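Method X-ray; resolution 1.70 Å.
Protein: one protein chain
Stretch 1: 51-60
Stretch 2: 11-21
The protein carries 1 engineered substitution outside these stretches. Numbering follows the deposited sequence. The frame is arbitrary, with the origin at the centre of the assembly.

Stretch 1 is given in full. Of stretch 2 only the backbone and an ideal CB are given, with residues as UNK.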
ATOM      1  N   GLY A  51      -6.466  -3.596  -2.112  1.00 11.58           N
ATOM      2  CA  GLY A  51      -6.423  -2.906  -3.374  1.00 12.52           C
ATOM      3  C   GLY A  51      -7.066  -3.682  -4.483  1.00 13.79           C
ATOM      4  O   GLY A  51      -7.454  -4.820  -4.320  1.00 13.29           O
ATOM      5  N   PHE A  52      -7.178  -3.030  -5.629  1.00 12.46           N
ATOM      6  CA  PHE A  52      -7.740  -3.657  -6.789  1.00 11.81           C
ATOM      7  C   PHE A  52      -7.353  -2.879  -8.013  1.00 11.74           C
ATOM      8  O   PHE A  52      -6.957  -1.701  -7.945  1.00 11.95           O
ATOM      9  CB  PHE A  52      -9.278  -3.742  -6.690  1.00 15.21           C
ATOM     10  CG  PHE A  52      -9.947  -2.416  -6.504  1.00 11.53           C
ATOM     11  CD1 PHE A  52     -10.124  -1.894  -5.235  1.00 16.46           C
ATOM     12  CD2 PHE A  52     -10.407  -1.686  -7.591  1.00 14.72           C
ATOM     13  CE1 PHE A  52     -10.714  -0.660  -5.062  1.00 17.68           C
ATOM     14  CE2 PHE A  52     -11.011  -0.458  -7.402  1.00 16.71           C
ATOM     15  CZ  PHE A  52     -11.148   0.049  -6.138  1.00 16.48           C
ATOM     16  N   GLY A  53      -7.449  -3.549  -9.146  1.00 14.17           N
ATOM     17  CA  GLY A  53      -7.093  -2.889 -10.376  1.00 16.87           C
ATOM     18  C   GLY A  53      -7.345  -3.748 -11.583  1.00 18.56           C
ATOM     19  O   GLY A  53      -8.073  -4.748 -11.524  1.00 17.90           O
ATOM     20  N   GLY A  54      -6.724  -3.331 -12.682  1.00 18.78           N
ATOM     21  CA  GLY A  54      -6.867  -3.993 -13.955  1.00 17.65           C
ATOM     22  C   GLY A  54      -7.905  -3.311 -14.815  1.00 29.06           C
ATOM     23  O   GLY A  54      -8.057  -2.097 -14.790  1.00 31.16           O
ATOM     24  N   ARG A  55      -8.626  -4.118 -15.572  1.00 28.10           N
ATOM     25  CA  ARG A  55      -9.559  -3.632 -16.575  1.00 29.84           C
ATOM     26  C   ARG A  55     -10.689  -4.638 -16.664  1.00 33.22           C
ATOM     27  O   ARG A  55     -10.583  -5.748 -16.133  1.00 32.78           O
ATOM     28  CB  ARG A  55      -8.854  -3.538 -17.928  1.00 36.18           C
ATOM     29  CG  ARG A  55      -8.209  -4.856 -18.355  1.00 51.42           C
ATOM     30  CD  ARG A  55      -7.527  -4.770 -19.710  1.00 59.11           C
ATOM     31  NE  ARG A  55      -7.340  -6.101 -20.291  1.00 69.15           N
ATOM     32  CZ  ARG A  55      -6.185  -6.767 -20.345  1.00 73.44           C
ATOM     33  NH1 ARG A  55      -5.060  -6.241 -19.865  1.00 73.51           N
ATOM     34  NH2 ARG A  55      -6.155  -7.975 -20.897  1.00 69.67           N
ATOM     35  N   GLU A  56     -11.764  -4.253 -17.339  1.00 36.40           N
ATOM     36  CA  GLU A  56     -12.845  -5.177 -17.632  1.00 35.94           C
ATOM     37  C   GLU A  56     -12.259  -6.415 -18.297  1.00 35.65           C
ATOM     38  O   GLU A  56     -11.561  -6.310 -19.302  1.00 32.67           O
ATOM     39  CB  GLU A  56     -13.860  -4.518 -18.563  1.00 41.81           C
ATOM     40  CG  GLU A  56     -15.100  -5.355 -18.817  1.00 39.95           C
ATOM     41  CD  GLU A  56     -16.009  -5.437 -17.613  1.00 34.38           C
ATOM     42  OE1 GLU A  56     -16.040  -4.476 -16.817  1.00 46.18           O
ATOM     43  OE2 GLU A  56     -16.685  -6.477 -17.459  1.00 49.53           O
ATOM     44  N   GLY A  57     -12.524  -7.580 -17.716  1.00 34.45           N
ATOM     45  CA  GLY A  57     -12.091  -8.842 -18.285  1.00 29.29           C
ATOM     46  C   GLY A  57     -10.729  -9.297 -17.804  1.00 35.76           C
ATOM     47  O   GLY A  57     -10.307 -10.413 -18.107  1.00 40.54           O
ATOM     48  N   ALA A  58     -10.040  -8.434 -17.060  1.00 29.45           N
ATOM     49  CA  ALA A  58      -8.729  -8.759 -16.500  1.00 30.99           C
ATOM     50  C   ALA A  58      -8.547  -7.984 -15.204  1.00 24.95           C
ATOM     51  O   ALA A  58      -7.566  -7.243 -15.017  1.00 25.00           O
ATOM     52  CB  ALA A  58      -7.621  -8.431 -17.491  1.00 32.66           C
ATOM     53  N   ALA A  59      -9.514  -8.166 -14.314  1.00 24.89           N
ATOM     54  CA  ALA A  59      -9.552  -7.469 -13.039  1.00 25.73           C
ATOM     55  C   ALA A  59      -8.847  -8.285 -11.977  1.00 16.64           C
ATOM     56  O   ALA A  59      -8.708  -9.508 -12.090  1.00 18.03           O
ATOM     57  CB  ALA A  59     -10.999  -7.201 -12.624  1.00 25.55           C
ATOM     58  N   TRP A  60      -8.375  -7.600 -10.952  1.00 17.29           N
ATOM     59  CA  TRP A  60      -7.795  -8.298  -9.828  1.00 14.44           C
ATOM     60  C   TRP A  60      -8.033  -7.542  -8.537  1.00 13.14           C
ATOM     61  O   TRP A  60      -8.330  -6.342  -8.535  1.00 12.78           O
ATOM     62  CB  TRP A  60      -6.297  -8.512 -10.043  1.00 15.64           C
ATOM     63  CG  TRP A  60      -5.554  -7.237 -10.401  1.00 14.43           C
ATOM     64  CD1 TRP A  60      -5.288  -6.780 -11.657  1.00 18.30           C
ATOM     65  CD2 TRP A  60      -4.979  -6.290  -9.497  1.00 13.34           C
ATOM     66  NE1 TRP A  60      -4.599  -5.588 -11.590  1.00 17.90           N
ATOM     67  CE2 TRP A  60      -4.402  -5.263 -10.273  1.00 15.94           C
ATOM     68  CE3 TRP A  60      -4.912  -6.183  -8.104  1.00 12.22           C
ATOM     69  CZ2 TRP A  60      -3.760  -4.174  -9.704  1.00 15.13           C
ATOM     70  CZ3 TRP A  60      -4.288  -5.093  -7.541  1.00 14.47           C
ATOM     71  CH2 TRP A  60      -3.722  -4.101  -8.342  1.00 13.46           C
ATOM     72  N   UNK A  11      -2.362 -11.425  -4.627  1.00 14.08           N
ATOM     73  CA  UNK A  11      -3.264 -10.964  -5.672  1.00 12.83           C
ATOM     74  C   UNK A  11      -4.281 -12.036  -6.045  1.00 17.27           C
ATOM     75  O   UNK A  11      -3.915 -13.182  -6.321  1.00 15.18           O
ATOM     76  CB  UNK A  11      -2.468 -10.543  -6.909  1.00 12.83           C
ATOM     77  N   UNK A  12      -5.555 -11.655  -6.046  1.00 15.81           N
ATOM     78  CA  UNK A  12      -6.632 -12.531  -6.521  1.00 14.99           C
ATOM     79  C   UNK A  12      -6.953 -12.148  -7.952  1.00 15.58           C
ATOM     80  O   UNK A  12      -7.483 -11.046  -8.213  1.00 15.29           O
ATOM     81  CB  UNK A  12      -7.875 -12.429  -5.635  1.00 14.99           C
ATOM     82  N   UNK A  13      -6.632 -13.064  -8.863  1.00 16.63           N
ATOM     83  CA  UNK A  13      -6.915 -12.895 -10.277  1.00 17.65           C
ATOM     84  C   UNK A  13      -8.372 -13.288 -10.475  1.00 21.60           C
ATOM     85  O   UNK A  13      -8.780 -14.382 -10.099  1.00 21.80           O
ATOM     86  CB  UNK A  13      -5.976 -13.727 -11.153  1.00 17.65           C
ATOM     87  N   UNK A  14      -9.157 -12.384 -11.053  1.00 19.63           N
ATOM     88  CA  UNK A  14     -10.611 -12.525 -11.024  1.00 19.89           C
ATOM     89  C   UNK A  14     -11.192 -12.733 -12.405  1.00 22.67           C
ATOM     90  O   UNK A  14     -10.801 -12.066 -13.354  1.00 27.33           O
ATOM     91  CB  UNK A  14     -11.250 -11.293 -10.379  1.00 19.89           C
ATOM     92  N   UNK A  15     -12.150 -13.650 -12.512  1.00 32.01           N
ATOM     93  CA  UNK A  15     -12.941 -13.741 -13.727  1.00 41.33           C
ATOM     94  C   UNK A  15     -14.382 -13.383 -13.410  1.00 25.65           C
ATOM     95  O   UNK A  15     -14.953 -13.832 -12.414  1.00 29.50           O
ATOM     96  CB  UNK A  15     -12.849 -15.139 -14.341  1.00 41.33           C
ATOM     97  N   UNK A  16     -14.958 -12.564 -14.276  1.00 29.26           N
ATOM     98  CA  UNK A  16     -16.277 -12.013 -14.059  1.00 35.33           C
ATOM     99  C   UNK A  16     -16.358 -10.644 -14.680  1.00 34.38           C
ATOM    100  O   UNK A  16     -15.356 -10.104 -15.136  1.00 40.57           O
ATOM    101  CB  UNK A  16     -16.611 -11.952 -12.567  1.00 35.33           C
ATOM    102  N   UNK A  17     -17.559 -10.088 -14.702  1.00 41.81           N
ATOM    103  CA  UNK A  17     -17.805  -8.788 -15.302  1.00 45.53           C
ATOM    104  C   UNK A  17     -17.523  -7.668 -14.295  1.00 44.86           C
ATOM    105  O   UNK A  17     -17.870  -7.767 -13.117  1.00 41.90           O
ATOM    106  CB  UNK A  17     -19.245  -8.701 -15.811  1.00 45.53           C
ATOM    107  N   UNK A  18     -16.874  -6.607 -14.756  1.00 45.63           N
ATOM    108  CA  UNK A  18     -16.688  -5.422 -13.939  1.00 48.42           C
ATOM    109  C   UNK A  18     -15.399  -5.424 -13.147  1.00 40.69           C
ATOM    110  O   UNK A  18     -14.492  -6.212 -13.408  1.00 35.55           O
ATOM    111  CB  UNK A  18     -17.869  -5.270 -12.979  1.00 48.42           C
ATOM    112  N   UNK A  19     -15.318  -4.517 -12.179  1.00 30.40           N
ATOM    113  CA  UNK A  19     -14.187  -4.463 -11.281  1.00 29.48           C
ATOM    114  C   UNK A  19     -14.654  -4.577  -9.856  1.00 22.75           C
ATOM    115  O   UNK A  19     -15.795  -4.269  -9.542  1.00 23.30           O
ATOM    116  CB  UNK A  19     -13.388  -3.174 -11.483  1.00 29.48           C
ATOM    117  N   UNK A  20     -13.766  -5.027  -8.979  1.00 18.10           N
ATOM    118  CA  UNK A  20     -14.144  -5.025  -7.570  1.00 17.69           C
ATOM    119  C   UNK A  20     -14.476  -3.628  -7.097  1.00 16.85           C
ATOM    120  O   UNK A  20     -13.978  -2.642  -7.660  1.00 18.12           O
ATOM    121  CB  UNK A  20     -13.024  -5.615  -6.711  1.00 17.69           C
ATOM    122  N   UNK A  21     -15.341  -3.564  -6.092  1.00 16.76           N
ATOM    123  CA  UNK A  21     -15.760  -2.321  -5.472  1.00 16.98           C
ATOM    124  C   UNK A  21     -15.117  -2.243  -4.087  1.00 18.51           C
ATOM    125  O   UNK A  21     -14.978  -3.257  -3.416  1.00 18.96           O
ATOM    126  CB  UNK A  21     -17.285  -2.230  -5.386  1.00 16.98           C
TER

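Stretch 1 is a hairpin that closes through a type II turn from Arg55 to Ala58, and stretch 2 runs antiparallel to its second strand before looping back across it. At position 11, an extended residue, CA-to-CB points toward stretch 1 and the ideal CB lies 5.1 Å from Trp60 CE3. A medium-sized apolar or beta-branched side chain would suit it. The residue is Val11, whose CG1 comes 3.9 Å from Trp60 CB.

Position 12 points sideways, and stretch 1 leaves the choice open. It is Leu12; Leu12 O receives a CA-H...O contact from Trp60 CA at 3.2 Å. Position 13 pairs with Trp60 without hydrogen bonds and shares its face of the sheet. Many strand-forming residues would fit; Val13 touches little.

Position 14 points to the face of the sheet that carries the Ala59 methyl. Its nitrogen donates to Ala59 O (N to O 3.1 Å), a bond any residue but proline could make, while an apolar side chain could reach along the Trp60 backbone. Leu14 does so, placing CD1 3.8 Å from Trp60 C. A water bridges Leu14 O and Ala59 N.

Position 15 points away and admits many residues, polar ones included; it is Glu15. Position 16, with phi 148° and psi 172°, calls for glycine and is Gly16. Position 17 also points away, but its ideal CB is 3.8 Å from Glu56 OE2. Small or polar residues would be plausible, and a basic one could answer the carboxylate; the deposited residue is Glu17, with CG 3.3 Å from Glu56 OE2.

Position 18 has phi 92° and psi -166°, which again calls for glycine. Gly18 N donates to Glu56 OE2 at 2.7 Å, joining the turn to this loop. A second water receives a bond from Gly57 N and donates to both Gly16 O and Gly18 O.

Position 19 points toward stretch 1, its CB 4.8 Å from Ala59 CB and 5.1 Å from Phe52 CD2, so a branched aliphatic or methionine would suit. Leu19 sets CD2 3.9 Å from Ala59 CB and 3.5 Å from Gly53 O.

Position 20, at phi -59° and CB 4.2 Å from Phe52 CB, favours a compact apolar residue, proline included. Pro20 packs CG 3.9 Å from Phe52 CB, and its carbonyl lies over one face of the Phe52 ring. Position 21 points away, leaving polar choices open; Glu21 occupies the N-cap position before a helix.

Stretch 2 (11-21) VLVLEGEGLPE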
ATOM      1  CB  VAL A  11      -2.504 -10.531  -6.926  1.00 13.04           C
ATOM      2  CG1 VAL A  11      -3.467 -10.263  -8.084  1.00 15.71           C
ATOM      3  CG2 VAL A  11      -1.677  -9.248  -6.646  1.00 14.26           C
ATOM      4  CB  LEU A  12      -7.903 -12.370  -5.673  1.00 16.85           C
ATOM      5  CG  LEU A  12      -7.932 -12.975  -4.271  1.00 27.23           C
ATOM      6  CD1 LEU A  12      -6.692 -12.640  -3.465  1.00 36.12           C
ATOM      7  CD2 LEU A  12      -9.189 -12.515  -3.536  1.00 29.45           C
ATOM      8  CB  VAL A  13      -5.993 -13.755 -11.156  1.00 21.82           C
ATOM      9  CG1 VAL A  13      -6.350 -13.610 -12.627  1.00 22.40           C
ATOM     10  CG2 VAL A  13      -4.550 -13.376 -10.922  1.00 23.08           C
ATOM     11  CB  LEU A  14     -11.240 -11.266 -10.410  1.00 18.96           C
ATOM     12  CG  LEU A  14     -10.773 -10.913  -9.001  1.00 17.42           C
ATOM     13  CD1 LEU A  14     -11.307  -9.530  -8.616  1.00 21.24           C
ATOM     14  CD2 LEU A  14     -11.164 -11.968  -7.976  1.00 17.69           C
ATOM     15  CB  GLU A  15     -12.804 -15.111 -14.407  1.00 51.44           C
ATOM     16  CG  GLU A  15     -12.612 -16.273 -13.466  1.00 64.76           C
ATOM     17  CD  GLU A  15     -12.590 -17.623 -14.185  1.00 77.37           C
ATOM     18  OE1 GLU A  15     -12.885 -17.660 -15.398  1.00 81.99           O
ATOM     19  OE2 GLU A  15     -12.276 -18.645 -13.533  1.00 79.10           O
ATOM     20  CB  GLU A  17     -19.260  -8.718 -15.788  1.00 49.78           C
ATOM     21  CG  GLU A  17     -19.435  -8.199 -17.203  1.00 61.48           C
ATOM     22  CD  GLU A  17     -20.863  -8.320 -17.687  1.00 64.33           C
ATOM     23  OE1 GLU A  17     -21.511  -9.347 -17.394  1.00 62.68           O
ATOM     24  OE2 GLU A  17     -21.345  -7.377 -18.348  1.00 75.53           O
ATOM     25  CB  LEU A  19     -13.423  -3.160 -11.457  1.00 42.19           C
ATOM     26  CG  LEU A  19     -12.641  -3.087 -12.762  1.00 44.53           C
ATOM     27  CD1 LEU A  19     -12.870  -1.746 -13.419  1.00 51.64           C
ATOM     28  CD2 LEU A  19     -11.165  -3.336 -12.477  1.00 33.62           C
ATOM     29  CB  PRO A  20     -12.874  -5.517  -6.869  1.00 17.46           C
ATOM     30  CG  PRO A  20     -12.104  -6.202  -7.888  1.00 22.05           C
ATOM     31  CD  PRO A  20     -12.386  -5.501  -9.163  1.00 20.60           C
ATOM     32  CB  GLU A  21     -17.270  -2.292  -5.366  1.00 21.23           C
ATOM     33  CG  GLU A  21     -17.923  -2.224  -6.716  1.00 23.15           C
ATOM     34  CD  GLU A  21     -19.430  -2.290  -6.654  1.00 27.42           C
ATOM     35  OE1 GLU A  21     -19.993  -2.450  -5.544  1.00 26.38           O
ATOM     36  OE2 GLU A  21     -20.052  -2.177  -7.735  1.00 34.97           O
TER
HETATM   37  O   HOH W   1     -11.783  -9.998 -14.954  1.00 24.76           O
HETATM   38  O   HOH W   2     -13.779  -7.978 -15.279  1.00 33.94           O
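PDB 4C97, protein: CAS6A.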